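Local coordinates for probable spore coat polysaccharide biosynthesis protein E (Chromobacterium violaceum ATCC 12472, PDB 3G8R) that probably makes a sialic-acid-type sugar as a synthase of the NeuB family, this construct holding its zinc-binding TIM barrel and a following SAF domain, at residues A[105-110]-A[134-139]; A[113-118]-A[129-134]; A[123-128]-A[151-156]. All coordinates share one frame; numbering follows the deposited sequence.

Interaction 1: residues A[105-110]-A[134-139]; sequences DLIEAH and SDKPVV
S134 OG donates a hydrogen bond of 2.6 Å to E108 OE1, and the chain of K136 passes beside the same glutamate. E108 starts with CG beside its own backbone N (chi1 -53°) and then bends at chi2 (-89°), which swings the carboxylate off the helix and over to the serine. The hydroxyl does not lie in the carboxylate plane but comes down on the oxygen from above it, about 40° out. The guanidinium of R130 makes a long, weak ion pair with the same oxygen.

These residues sit on the outer layer of a TIM barrel. Helix 101-109 belongs to the shell of helices, and residues 134-137 lie in the loop that leads from helix 125-132 into strand 138-141, the neighbour of strand 114-117 in the barrel. S134 O is in turn bonded to K162 NZ.

K136 lies at a slant to both I107 and E108. Its chain is bent at three successive torsions after the first, and the methylenes rather than the ammonium do the touching: CE rests 3.7 Å from I107 CG2, and CD stands 4.2 Å from E108 OE2. K136 NZ remains 4.4 Å from E108 OE2, too far for a salt bridge although the opposite charges probably attract; the ammonium is hydrogen-bonded to I112 O. I107, buried, presents CG2 to the lysine while the same side chain also packs on C96 and P98 of strand 93-98.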
loop_
_atom_site.group_PDB
_atom_site.type_symbol
_atom_site.label_atom_id
_atom_site.label_comp_id
_atom_site.label_asym_id
_atom_site.label_seq_id
_atom_site.Cartn_x
_atom_site.Cartn_y
_atom_site.Cartn_z
ATOM N N ASP A 105 -26.077 -3.111 27.298
ATOM C CA ASP A 105 -27.494 -2.893 27.532
ATOM C C ASP A 105 -27.803 -1.471 27.165
ATOM O O ASP A 105 -28.741 -1.191 26.401
ATOM C CB ASP A 105 -27.833 -3.122 28.994
ATOM C CG ASP A 105 -27.935 -4.593 29.342
ATOM O OD1 ASP A 105 -28.607 -5.329 28.587
ATOM O OD2 ASP A 105 -27.361 -5.012 30.381
ATOM N N LEU A 106 -26.971 -0.584 27.696
ATOM C CA LEU A 106 -27.109 0.825 27.498
ATOM C C LEU A 106 -26.998 1.193 26.015
ATOM O O LEU A 106 -27.836 1.953 25.491
ATOM C CB LEU A 106 -26.033 1.543 28.293
ATOM C CG LEU A 106 -26.404 2.776 29.116
ATOM C CD1 LEU A 106 -25.165 3.673 29.310
ATOM C CD2 LEU A 106 -27.581 3.553 28.503
ATOM N N ILE A 107 -25.972 0.670 25.335
ATOM C CA ILE A 107 -25.845 0.909 23.903
ATOM C C ILE A 107 -27.159 0.626 23.182
ATOM O O ILE A 107 -27.517 1.376 22.297
ATOM C CB ILE A 107 -24.708 0.079 23.262
ATOM C CG1 ILE A 107 -23.359 0.809 23.367
ATOM C CG2 ILE A 107 -25.018 -0.252 21.787
ATOM C CD1 ILE A 107 -22.164 -0.127 23.245
ATOM N N GLU A 108 -27.868 -0.436 23.574
ATOM C CA GLU A 108 -29.164 -0.794 22.984
ATOM C C GLU A 108 -30.220 0.310 23.178
ATOM O O GLU A 108 -30.876 0.758 22.208
ATOM C CB GLU A 108 -29.702 -2.092 23.595
ATOM C CG GLU A 108 -28.752 -3.289 23.556
ATOM C CD GLU A 108 -28.872 -4.131 22.299
ATOM O OE1 GLU A 108 -28.234 -5.209 22.262
ATOM O OE2 GLU A 108 -29.598 -3.731 21.358
ATOM N N ALA A 109 -30.374 0.730 24.432
ATOM C CA ALA A 109 -31.308 1.786 24.787
ATOM C C ALA A 109 -31.113 3.074 23.968
ATOM O O ALA A 109 -32.088 3.782 23.611
ATOM C CB ALA A 109 -31.196 2.084 26.260
ATOM N N HIS A 110 -29.850 3.368 23.670
ATOM C CA HIS A 110 -29.514 4.595 23.007
ATOM C C HIS A 110 -29.703 4.494 21.512
ATOM O O HIS A 110 -29.626 5.489 20.804
ATOM C CB HIS A 110 -28.106 4.964 23.366
ATOM C CG HIS A 110 -27.968 5.478 24.761
ATOM N ND1 HIS A 110 -26.795 6.022 25.244
ATOM C CD2 HIS A 110 -28.866 5.560 25.773
ATOM C CE1 HIS A 110 -26.971 6.395 26.499
ATOM N NE2 HIS A 110 -28.222 6.138 26.841
ATOM N N SER A 134 -26.239 -9.713 20.779
ATOM C CA SER A 134 -26.780 -8.447 20.299
ATOM C C SER A 134 -27.033 -8.631 18.817
ATOM O O SER A 134 -26.739 -9.695 18.294
ATOM C CB SER A 134 -25.771 -7.329 20.534
ATOM O OG SER A 134 -26.415 -6.079 20.611
ATOM N N ASP A 135 -27.569 -7.634 18.122
ATOM C CA ASP A 135 -27.818 -7.822 16.679
ATOM C C ASP A 135 -27.294 -6.677 15.772
ATOM O O ASP A 135 -27.806 -6.390 14.673
ATOM C CB ASP A 135 -29.288 -8.220 16.411
ATOM C CG ASP A 135 -29.571 -9.743 16.685
ATOM O OD1 ASP A 135 -28.789 -10.615 16.222
ATOM O OD2 ASP A 135 -30.594 -10.073 17.348
ATOM N N LYS A 136 -26.224 -6.058 16.246
ATOM C CA LYS A 136 -25.563 -4.981 15.527
ATOM C C LYS A 136 -24.203 -5.430 14.995
ATOM O O LYS A 136 -23.568 -6.341 15.543
ATOM C CB LYS A 136 -25.390 -3.786 16.455
ATOM C CG LYS A 136 -26.696 -3.367 17.036
ATOM C CD LYS A 136 -26.604 -3.155 18.529
ATOM C CE LYS A 136 -26.770 -1.692 18.875
ATOM N NZ LYS A 136 -28.005 -1.137 18.249
ATOM N N PRO A 137 -23.753 -4.780 13.920
ATOM C CA PRO A 137 -22.422 -4.979 13.356
ATOM C C PRO A 137 -21.312 -4.786 14.394
ATOM O O PRO A 137 -21.494 -4.077 15.385
ATOM C CB PRO A 137 -22.350 -3.878 12.312
ATOM C CG PRO A 137 -23.756 -3.657 11.917
ATOM C CD PRO A 137 -24.535 -3.788 13.164
ATOM N N VAL A 138 -20.164 -5.415 14.168
ATOM C CA VAL A 138 -19.071 -5.344 15.149
ATOM C C VAL A 138 -17.750 -4.969 14.498
ATOM O O VAL A 138 -17.402 -5.419 13.389
ATOM C CB VAL A 138 -18.924 -6.653 15.970
ATOM C CG1 VAL A 138 -17.705 -6.609 16.883
ATOM C CG2 VAL A 138 -20.152 -6.888 16.815
ATOM N N VAL A 139 -17.025 -4.125 15.212
ATOM C CA VAL A 139 -15.745 -3.632 14.787
ATOM C C VAL A 139 -14.780 -3.928 15.937
ATOM O O VAL A 139 -14.949 -3.421 17.056
ATOM C CB VAL A 139 -15.842 -2.143 14.576
ATOM C CG1 VAL A 139 -14.544 -1.604 14.105
ATOM C CG2 VAL A 139 -16.934 -1.824 13.576
#

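Interaction 2: residues A[113-118]-A[129-134]; sequences EIIKIA and ERIARS
No ring or other flat side chain takes part where I115 and I117 meet I131, so there are no faces or edges to fill; branched aliphatic chains do most of the packing. I131 comes down from the helix and puts the end of its chain against both strand isoleucines. Its CD1 lies 3.9 Å from I117 CG1 and 4.0 Å from I115 CG2, while I131 CG2 meets I115 CD1 at 4.1 Å. I115 and I131 run antiparallel alongside one another, the CD1 of each near the CG2 of the other, whereas I117 crosses I131 obliquely.

All three place CG1 beside the backbone N and CG2 beside the carbonyl carbon. In I131 the anti chi2 (172°) then stretches the longer branch out, which carries CD1 to both partners.

This is the first half of a beta-alpha-beta unit of the TIM barrel: strand 114-117, helix 125-132, then strand 138-141, with the helix lying on the outside of the parallel sheet. I115 and I117 are the strand residues turned outward to the helix, while K116 between them points away from it and reaches E223 and S141. V138 of the next strand and V104 of helix 101-109 also touch I131, placing it in the buried layer between sheet and helices.

S134, in the loop after the helix, meets the I115 end of the patch. Its hydroxyl OG, already bonded to E108, stands 4.0 Å from I115 CD1.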
loop_
_atom_site.group_PDB
_atom_site.type_symbol
_atom_site.label_atom_id
_atom_site.label_comp_id
_atom_site.label_asym_id
_atom_site.label_seq_id
_atom_site.Cartn_x
_atom_site.Cartn_y
_atom_site.Cartn_z
ATOM N N GLU A 113 -25.877 2.338 16.484
ATOM C CA GLU A 113 -25.911 1.468 15.303
ATOM C C GLU A 113 -24.842 0.389 15.285
ATOM O O GLU A 113 -25.086 -0.679 14.715
ATOM C CB GLU A 113 -25.791 2.286 14.020
ATOM C CG GLU A 113 -26.868 3.359 13.850
ATOM C CD GLU A 113 -26.523 4.382 12.770
ATOM O OE1 GLU A 113 -26.384 3.980 11.580
ATOM O OE2 GLU A 113 -26.385 5.585 13.122
ATOM N N ILE A 114 -23.679 0.664 15.885
ATOM C CA ILE A 114 -22.495 -0.231 15.821
ATOM C C ILE A 114 -21.679 -0.405 17.151
ATOM O O ILE A 114 -21.605 0.512 17.993
ATOM C CB ILE A 114 -21.546 0.252 14.693
ATOM C CG1 ILE A 114 -22.239 0.190 13.322
ATOM C CG2 ILE A 114 -20.214 -0.526 14.701
ATOM C CD1 ILE A 114 -21.462 0.843 12.146
ATOM N N ILE A 115 -21.066 -1.575 17.319
ATOM C CA ILE A 115 -20.267 -1.877 18.504
ATOM C C ILE A 115 -18.772 -1.961 18.214
ATOM O O ILE A 115 -18.342 -2.842 17.485
ATOM C CB ILE A 115 -20.730 -3.206 19.184
ATOM C CG1 ILE A 115 -22.122 -3.027 19.789
ATOM C CG2 ILE A 115 -19.739 -3.659 20.281
ATOM C CD1 ILE A 115 -22.898 -4.319 20.004
ATOM N N LYS A 116 -17.965 -1.064 18.769
ATOM C CA LYS A 116 -16.523 -1.315 18.688
ATOM C C LYS A 116 -16.114 -2.160 19.863
ATOM O O LYS A 116 -16.560 -1.925 20.978
ATOM C CB LYS A 116 -15.675 -0.053 18.659
ATOM C CG LYS A 116 -14.637 -0.085 17.548
ATOM C CD LYS A 116 -13.266 -0.656 17.929
ATOM C CE LYS A 116 -12.379 0.437 18.542
ATOM N NZ LYS A 116 -10.907 0.269 18.219
ATOM N N ILE A 117 -15.291 -3.159 19.617
ATOM C CA ILE A 117 -14.587 -3.811 20.689
ATOM C C ILE A 117 -13.171 -3.231 20.818
ATOM O O ILE A 117 -12.386 -3.278 19.867
ATOM C CB ILE A 117 -14.487 -5.302 20.396
ATOM C CG1 ILE A 117 -15.886 -5.896 20.327
ATOM C CG2 ILE A 117 -13.588 -6.034 21.429
ATOM C CD1 ILE A 117 -15.894 -7.400 20.057
ATOM N N ALA A 118 -12.821 -2.698 21.974
ATOM C CA ALA A 118 -11.452 -2.251 22.188
ATOM C C ALA A 118 -10.470 -3.425 22.245
ATOM O O ALA A 118 -10.841 -4.559 22.547
ATOM C CB ALA A 118 -11.361 -1.446 23.462
ATOM N N GLU A 129 -19.531 -12.607 24.870
ATOM C CA GLU A 129 -20.795 -13.316 24.959
ATOM C C GLU A 129 -21.930 -12.302 24.964
ATOM O O GLU A 129 -22.855 -12.433 24.176
ATOM C CB GLU A 129 -20.853 -14.221 26.188
ATOM C CG GLU A 129 -20.077 -15.539 26.046
ATOM C CD GLU A 129 -19.747 -16.225 27.398
ATOM O OE1 GLU A 129 -19.327 -15.525 28.358
ATOM O OE2 GLU A 129 -19.880 -17.475 27.488
ATOM N N ARG A 130 -21.836 -11.265 25.804
ATOM C CA ARG A 130 -22.898 -10.254 25.866
ATOM C C ARG A 130 -23.112 -9.548 24.556
ATOM O O ARG A 130 -24.259 -9.199 24.244
ATOM C CB ARG A 130 -22.714 -9.197 26.957
ATOM C CG ARG A 130 -23.955 -9.115 27.873
ATOM C CD ARG A 130 -25.077 -8.102 27.527
ATOM N NE ARG A 130 -25.705 -8.260 26.209
ATOM C CZ ARG A 130 -26.687 -7.485 25.737
ATOM N NH1 ARG A 130 -27.202 -6.501 26.473
ATOM N NH2 ARG A 130 -27.145 -7.681 24.506
ATOM N N ILE A 131 -22.030 -9.342 23.800
ATOM C CA ILE A 131 -22.099 -8.628 22.521
ATOM C C ILE A 131 -22.709 -9.520 21.451
ATOM O O ILE A 131 -23.504 -9.081 20.628
ATOM C CB ILE A 131 -20.706 -8.144 22.084
ATOM C CG1 ILE A 131 -20.222 -7.021 23.015
ATOM C CG2 ILE A 131 -20.730 -7.705 20.653
ATOM C CD1 ILE A 131 -18.759 -6.569 22.827
ATOM N N ALA A 132 -22.309 -10.782 21.478
ATOM C CA ALA A 132 -22.788 -11.766 20.510
ATOM C C ALA A 132 -24.299 -11.884 20.556
ATOM O O ALA A 132 -24.930 -12.024 19.540
ATOM C CB ALA A 132 -22.164 -13.114 20.773
ATOM N N ARG A 133 -24.880 -11.826 21.741
ATOM C CA ARG A 133 -26.318 -11.909 21.829
ATOM C C ARG A 133 -26.985 -10.589 21.439
ATOM O O ARG A 133 -28.144 -10.380 21.708
ATOM C CB ARG A 133 -26.775 -12.476 23.185
ATOM C CG ARG A 133 -26.814 -11.546 24.370
ATOM C CD ARG A 133 -27.584 -12.214 25.547
ATOM N NE ARG A 133 -26.741 -13.163 26.291
ATOM C CZ ARG A 133 -26.224 -12.924 27.503
ATOM N NH1 ARG A 133 -26.475 -11.770 28.136
ATOM N NH2 ARG A 133 -25.456 -13.842 28.089
ATOM N N SER A 134 -26.239 -9.713 20.779
ATOM C CA SER A 134 -26.780 -8.447 20.299
ATOM C C SER A 134 -27.033 -8.631 18.817
ATOM O O SER A 134 -26.739 -9.695 18.294
ATOM C CB SER A 134 -25.771 -7.329 20.534
ATOM O OG SER A 134 -26.415 -6.079 20.611
#

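Interaction 3: residues A[123-128]-A[151-156]; sequences TDWPLL and DKVVSF
Two neighbouring helices of the TIM-barrel shell, 125-132 and 147-158, pack together here on the outside of the barrel, with V153 reaching across to W125 and L128. V153 CG2 is the atom that does the work. It lies 3.8 Å from L128 CD1 and also 3.8 Å from W125 CZ3, so one methyl sits against leucine and indole at once. L128 and V153 meet at about a right angle; the indole comes in at a shallower slant. W125 is thrown toward helix 147-158 by its chi1 of -57°, with CG beside the backbone N, and its outer atom CH2 comes to 4.4 Å from K152 CB.

D124 is the N-cap of helix 125-132; its OD1 accepts a weak bond from L127 N at 3.5 Å. The same carboxylate oxygen forms a salt bridge with R280 of the second subunit, and T123 OG1 is hydrogen-bonded to N313 of that subunit, so this helix end also faces the dimer partner. Over one face of the W125 ring, offset toward its rim, lies T123 O, 3.0 Å above the plane.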
loop_
_atom_site.group_PDB
_atom_site.type_symbol
_atom_site.label_atom_id
_atom_site.label_comp_id
_atom_site.label_asym_id
_atom_site.label_seq_id
_atom_site.Cartn_x
_atom_site.Cartn_y
_atom_site.Cartn_z
ATOM N N THR A 123 -10.268 -10.034 24.227
ATOM C CA THR A 123 -10.476 -11.393 24.748
ATOM C C THR A 123 -11.271 -11.447 26.065
ATOM O O THR A 123 -11.291 -12.459 26.760
ATOM C CB THR A 123 -9.144 -12.141 24.912
ATOM O OG1 THR A 123 -8.189 -11.292 25.570
ATOM C CG2 THR A 123 -8.614 -12.517 23.582
ATOM N N ASP A 124 -11.913 -10.343 26.402
ATOM C CA ASP A 124 -12.782 -10.262 27.560
ATOM C C ASP A 124 -14.068 -11.078 27.230
ATOM O O ASP A 124 -15.150 -10.521 26.937
ATOM C CB ASP A 124 -13.056 -8.773 27.830
ATOM C CG ASP A 124 -13.695 -8.498 29.182
ATOM O OD1 ASP A 124 -14.672 -9.201 29.515
ATOM O OD2 ASP A 124 -13.233 -7.547 29.891
ATOM N N TRP A 125 -13.910 -12.404 27.287
ATOM C CA TRP A 125 -14.901 -13.384 26.822
ATOM C C TRP A 125 -16.326 -13.159 27.285
ATOM O O TRP A 125 -17.255 -13.195 26.479
ATOM C CB TRP A 125 -14.471 -14.780 27.243
ATOM C CG TRP A 125 -13.127 -15.119 26.736
ATOM C CD1 TRP A 125 -12.001 -15.409 27.478
ATOM C CD2 TRP A 125 -12.738 -15.185 25.358
ATOM N NE1 TRP A 125 -10.947 -15.670 26.640
ATOM C CE2 TRP A 125 -11.361 -15.532 25.333
ATOM C CE3 TRP A 125 -13.413 -14.974 24.141
ATOM C CZ2 TRP A 125 -10.636 -15.664 24.121
ATOM C CZ3 TRP A 125 -12.698 -15.106 22.939
ATOM C CH2 TRP A 125 -11.321 -15.444 22.942
ATOM N N PRO A 126 -16.508 -12.934 28.590
ATOM C CA PRO A 126 -17.851 -12.624 29.067
ATOM C C PRO A 126 -18.424 -11.415 28.347
ATOM O O PRO A 126 -19.627 -11.398 28.061
ATOM C CB PRO A 126 -17.638 -12.282 30.544
ATOM C CG PRO A 126 -16.346 -12.916 30.902
ATOM C CD PRO A 126 -15.509 -12.923 29.676
ATOM N N LEU A 127 -17.592 -10.409 28.062
ATOM C CA LEU A 127 -18.081 -9.223 27.366
ATOM C C LEU A 127 -18.487 -9.582 25.953
ATOM O O LEU A 127 -19.468 -9.033 25.434
ATOM C CB LEU A 127 -17.052 -8.080 27.347
ATOM C CG LEU A 127 -17.514 -6.860 26.544
ATOM C CD1 LEU A 127 -18.844 -6.293 27.083
ATOM C CD2 LEU A 127 -16.485 -5.755 26.423
ATOM N N LEU A 128 -17.729 -10.495 25.340
ATOM C CA LEU A 128 -18.020 -10.933 23.976
ATOM C C LEU A 128 -19.328 -11.703 23.918
ATOM O O LEU A 128 -20.141 -11.474 23.022
ATOM C CB LEU A 128 -16.879 -11.766 23.383
ATOM C CG LEU A 128 -15.557 -11.047 23.137
ATOM C CD1 LEU A 128 -14.727 -11.802 22.112
ATOM C CD2 LEU A 128 -15.739 -9.605 22.668
ATOM N N ASP A 151 -8.363 -15.516 15.516
ATOM C CA ASP A 151 -9.012 -16.693 14.965
ATOM C C ASP A 151 -10.230 -17.122 15.766
ATOM O O ASP A 151 -11.289 -17.309 15.176
ATOM C CB ASP A 151 -8.042 -17.848 14.916
ATOM C CG ASP A 151 -7.207 -17.852 13.674
ATOM O OD1 ASP A 151 -7.218 -16.872 12.900
ATOM O OD2 ASP A 151 -6.520 -18.880 13.460
ATOM N N LYS A 152 -10.103 -17.293 17.082
ATOM C CA LYS A 152 -11.252 -17.766 17.846
ATOM C C LYS A 152 -12.373 -16.769 17.671
ATOM O O LYS A 152 -13.507 -17.142 17.302
ATOM C CB LYS A 152 -10.958 -17.934 19.329
ATOM C CG LYS A 152 -10.387 -19.285 19.676
ATOM C CD LYS A 152 -9.760 -19.328 21.075
ATOM C CE LYS A 152 -8.588 -20.334 21.101
ATOM N NZ LYS A 152 -7.416 -19.802 21.880
ATOM N N VAL A 153 -12.028 -15.503 17.895
ATOM C CA VAL A 153 -12.989 -14.437 17.860
ATOM C C VAL A 153 -13.630 -14.265 16.480
ATOM O O VAL A 153 -14.840 -14.096 16.383
ATOM C CB VAL A 153 -12.361 -13.114 18.311
ATOM C CG1 VAL A 153 -13.301 -11.987 18.006
ATOM C CG2 VAL A 153 -12.093 -13.143 19.777
ATOM N N VAL A 154 -12.824 -14.306 15.423
ATOM C CA VAL A 154 -13.371 -14.194 14.086
ATOM C C VAL A 154 -14.330 -15.340 13.844
ATOM O O VAL A 154 -15.518 -15.127 13.680
ATOM C CB VAL A 154 -12.288 -14.203 12.992
ATOM C CG1 VAL A 154 -12.877 -14.574 11.674
ATOM C CG2 VAL A 154 -11.690 -12.856 12.849
ATOM N N SER A 155 -13.802 -16.551 13.858
ATOM C CA SER A 155 -14.583 -17.748 13.661
ATOM C C SER A 155 -15.903 -17.696 14.443
ATOM O O SER A 155 -16.974 -17.901 13.883
ATOM C CB SER A 155 -13.736 -18.955 14.070
ATOM O OG SER A 155 -14.519 -20.100 14.325
ATOM N N PHE A 156 -15.819 -17.373 15.721
ATOM C CA PHE A 156 -16.975 -17.442 16.575
ATOM C C PHE A 156 -18.034 -16.425 16.199
ATOM O O PHE A 156 -19.201 -16.755 16.170
ATOM C CB PHE A 156 -16.539 -17.303 18.025
ATOM C CG PHE A 156 -17.514 -16.568 18.913
ATOM C CD1 PHE A 156 -17.428 -15.194 19.068
ATOM C CD2 PHE A 156 -18.474 -17.263 19.631
ATOM C CE1 PHE A 156 -18.302 -14.513 19.893
ATOM C CE2 PHE A 156 -19.353 -16.593 20.468
ATOM C CZ PHE A 156 -19.259 -15.209 20.600
#

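The three contacts lie on one side of the chain's centre, in the barrel wall. Interactions 1 and 2, centres about 6 Å apart, share S134 and are joined by the salt bridge D105 OD1 to R130 NH1 (2.8 Å) and a probable hydrogen bond from I117 N to V139 O (2.6 Å). Interaction 3, centred about 10 Å from interaction 2, uses the same helix 125-132; I117 CD1 touches L128 CD2 at 3.4 Å and A132 CB touches F156 CZ at 3.6 Å. Interactions 1 and 3 stay about 7 Å apart at their nearest atoms. The zinc ligands H202 and H225 belong to none, but the I117 side chain lies about 11 Å from the zinc ion.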